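Local coordinates for macrophage migration inhibitory factor-like protein (Leishmania major, PDB 3FWT) that belongs to the macrophage migration inhibitory factor family, small alpha/beta proteins that assemble as trimers through their beta-sheets, at residues 103-108 with 114-119. Numbering follows the deposited sequence.
Sequences AAITKE and ERIYVF
With CG1 of I116 set anti to its own carbonyl carbon (chi1 -66°) and CD1 extended beyond it (chi2 168°), the side chain reaches out from the strand, and CD1 is the atom that meets residues 103-108. That methyl settles at I105 and T106. At I105 it meets the branch point, CD1 of I116 lying 3.8 Å from CB of I105 and equally close to CG2 of I105. The CA-CB bond of I105 aims at the strand; chi1 of -67° sets CG1 beside the backbone N and CG2 anti to that N, turning CB and CG2 to I116 while the CG1-CD1 arm leads away. The two isoleucines therefore meet at an angle, the end of I116 against the CB-CG2 side of I105. On T106 the nearest atom is the hydroxyl: OG1 stands 3.6 Å from CD1 of I116, a van der Waals contact. The hydroxyl's hydrogen bonding is directed chiefly to the carbonyl oxygen of I111, with that of A102 as a second acceptor.

The example illustrates how one long aliphatic residue can join helix to sheet without any hydrogen bond between the two segments; they bury 114 Å² together, and the CA atoms of I105 and I116 remain 8.2 Å apart. The contact packs the C-terminal part of helix 92-109, where I116 also touches A102, against the start of strand 116-128, within the beta-alpha-beta unit formed with strand 79-85. I105 also packs on L40 and Y44 of helix 34-52, while strand 116-128 pairs with strand 79-85 and, through Y117 to F119, with an antiparallel strand of a second subunit.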
loop_
_atom_site.group_PDB
_atom_site.type_symbol
_atom_site.label_atom_id
_atom_site.label_comp_id
_atom_site.label_asym_id
_atom_site.label_seq_id
_atom_site.Cartn_x
_atom_site.Cartn_y
_atom_site.Cartn_z
ATOM N N ALA A 103 20.504 -2.815 -0.511
ATOM C CA ALA A 103 21.688 -2.999 0.343
ATOM C C ALA A 103 21.390 -2.693 1.811
ATOM O O ALA A 103 21.804 -3.402 2.720
ATOM C CB ALA A 103 22.898 -2.104 -0.148
ATOM N N ALA A 104 20.686 -1.589 2.054
ATOM C CA ALA A 104 20.320 -1.233 3.414
ATOM C C ALA A 104 19.453 -2.301 4.060
ATOM O O ALA A 104 19.638 -2.571 5.259
ATOM C CB ALA A 104 19.587 0.239 3.460
ATOM N N ILE A 105 18.499 -2.884 3.307
ATOM C CA ILE A 105 17.632 -3.997 3.864
ATOM C C ILE A 105 18.465 -5.229 4.148
ATOM O O ILE A 105 18.357 -5.906 5.207
ATOM C CB ILE A 105 16.522 -4.383 2.894
ATOM C CG1 ILE A 105 15.507 -3.250 2.739
ATOM C CG2 ILE A 105 15.804 -5.623 3.384
ATOM C CD1 ILE A 105 15.013 -2.915 4.051
ATOM N N THR A 106 19.354 -5.526 3.210
ATOM C CA THR A 106 20.222 -6.708 3.486
ATOM C C THR A 106 21.071 -6.557 4.749
ATOM O O THR A 106 21.243 -7.477 5.607
ATOM C CB THR A 106 21.106 -7.027 2.246
ATOM O OG1 THR A 106 20.264 -7.306 1.108
ATOM C CG2 THR A 106 21.967 -8.253 2.562
ATOM N N LYS A 107 21.679 -5.396 4.899
ATOM C CA LYS A 107 22.479 -5.127 6.096
ATOM C C LYS A 107 21.664 -5.163 7.376
ATOM O O LYS A 107 22.083 -5.747 8.385
ATOM C CB LYS A 107 23.152 -3.766 5.969
ATOM C CG LYS A 107 24.157 -3.370 7.143
ATOM C CD LYS A 107 24.675 -1.953 6.861
ATOM C CE LYS A 107 26.036 -1.726 7.529
ATOM N NZ LYS A 107 26.994 -1.196 6.497
ATOM N N GLU A 108 20.494 -4.535 7.386
ATOM C CA GLU A 108 19.838 -4.444 8.677
ATOM C C GLU A 108 19.064 -5.712 8.939
ATOM O O GLU A 108 18.851 -6.074 10.101
ATOM C CB GLU A 108 18.866 -3.278 8.746
ATOM C CG GLU A 108 19.520 -1.876 8.708
ATOM C CD GLU A 108 20.670 -1.678 9.681
ATOM O OE1 GLU A 108 20.536 -2.020 10.886
ATOM O OE2 GLU A 108 21.740 -1.203 9.185
ATOM N N GLU A 114 18.057 -11.054 -3.694
ATOM C CA GLU A 114 17.148 -11.786 -4.585
ATOM C C GLU A 114 15.739 -11.995 -4.010
ATOM O O GLU A 114 14.842 -12.494 -4.723
ATOM C CB GLU A 114 17.713 -13.131 -5.096
ATOM C CG GLU A 114 18.132 -14.122 -3.943
ATOM C CD GLU A 114 19.555 -13.832 -3.368
ATOM O OE1 GLU A 114 20.135 -14.744 -2.703
ATOM O OE2 GLU A 114 20.097 -12.702 -3.580
ATOM N N ARG A 115 15.536 -11.616 -2.756
ATOM C CA ARG A 115 14.141 -11.673 -2.206
ATOM C C ARG A 115 13.693 -10.287 -1.785
ATOM O O ARG A 115 12.916 -10.140 -0.826
ATOM C CB ARG A 115 14.150 -12.620 -0.981
ATOM C CG ARG A 115 14.525 -14.112 -1.405
ATOM C CD ARG A 115 14.532 -15.039 -0.193
ATOM N NE ARG A 115 13.179 -15.188 0.378
ATOM C CZ ARG A 115 12.161 -15.841 -0.193
ATOM N NH1 ARG A 115 12.340 -16.508 -1.291
ATOM N NH2 ARG A 115 10.946 -15.921 0.408
ATOM N N ILE A 116 14.157 -9.257 -2.499
ATOM C CA ILE A 116 13.734 -7.876 -2.153
ATOM C C ILE A 116 13.067 -7.262 -3.384
ATOM O O ILE A 116 13.683 -7.248 -4.479
ATOM C CB ILE A 116 14.928 -6.965 -1.732
ATOM C CG1 ILE A 116 15.551 -7.455 -0.415
ATOM C CG2 ILE A 116 14.439 -5.511 -1.543
ATOM C CD1 ILE A 116 16.963 -6.735 -0.110
ATOM N N TYR A 117 11.817 -6.820 -3.267
ATOM C CA TYR A 117 11.137 -6.106 -4.377
ATOM C C TYR A 117 11.036 -4.624 -4.008
ATOM O O TYR A 117 10.724 -4.265 -2.840
ATOM C CB TYR A 117 9.739 -6.672 -4.626
ATOM C CG TYR A 117 9.608 -7.725 -5.686
ATOM C CD1 TYR A 117 10.715 -8.379 -6.187
ATOM C CD2 TYR A 117 8.349 -8.112 -6.133
ATOM C CE1 TYR A 117 10.593 -9.312 -7.149
ATOM C CE2 TYR A 117 8.189 -9.043 -7.110
ATOM C CZ TYR A 117 9.317 -9.644 -7.602
ATOM O OH TYR A 117 9.177 -10.551 -8.568
ATOM N N VAL A 118 11.364 -3.731 -4.942
ATOM C CA VAL A 118 11.141 -2.278 -4.705
ATOM C C VAL A 118 10.281 -1.725 -5.857
ATOM O O VAL A 118 10.617 -1.977 -7.038
ATOM C CB VAL A 118 12.441 -1.494 -4.584
ATOM C CG1 VAL A 118 12.186 0.011 -4.093
ATOM C CG2 VAL A 118 13.375 -2.200 -3.590
ATOM N N PHE A 119 9.138 -1.094 -5.534
ATOM C CA PHE A 119 8.275 -0.473 -6.548
ATOM C C PHE A 119 8.130 1.036 -6.299
ATOM O O PHE A 119 8.017 1.461 -5.162
ATOM C CB PHE A 119 6.867 -1.048 -6.493
ATOM C CG PHE A 119 6.772 -2.437 -6.986
ATOM C CD1 PHE A 119 7.334 -3.475 -6.262
ATOM C CD2 PHE A 119 6.052 -2.733 -8.124
ATOM C CE1 PHE A 119 7.207 -4.731 -6.718
ATOM C CE2 PHE A 119 5.943 -4.021 -8.577
ATOM C CZ PHE A 119 6.527 -5.006 -7.861
#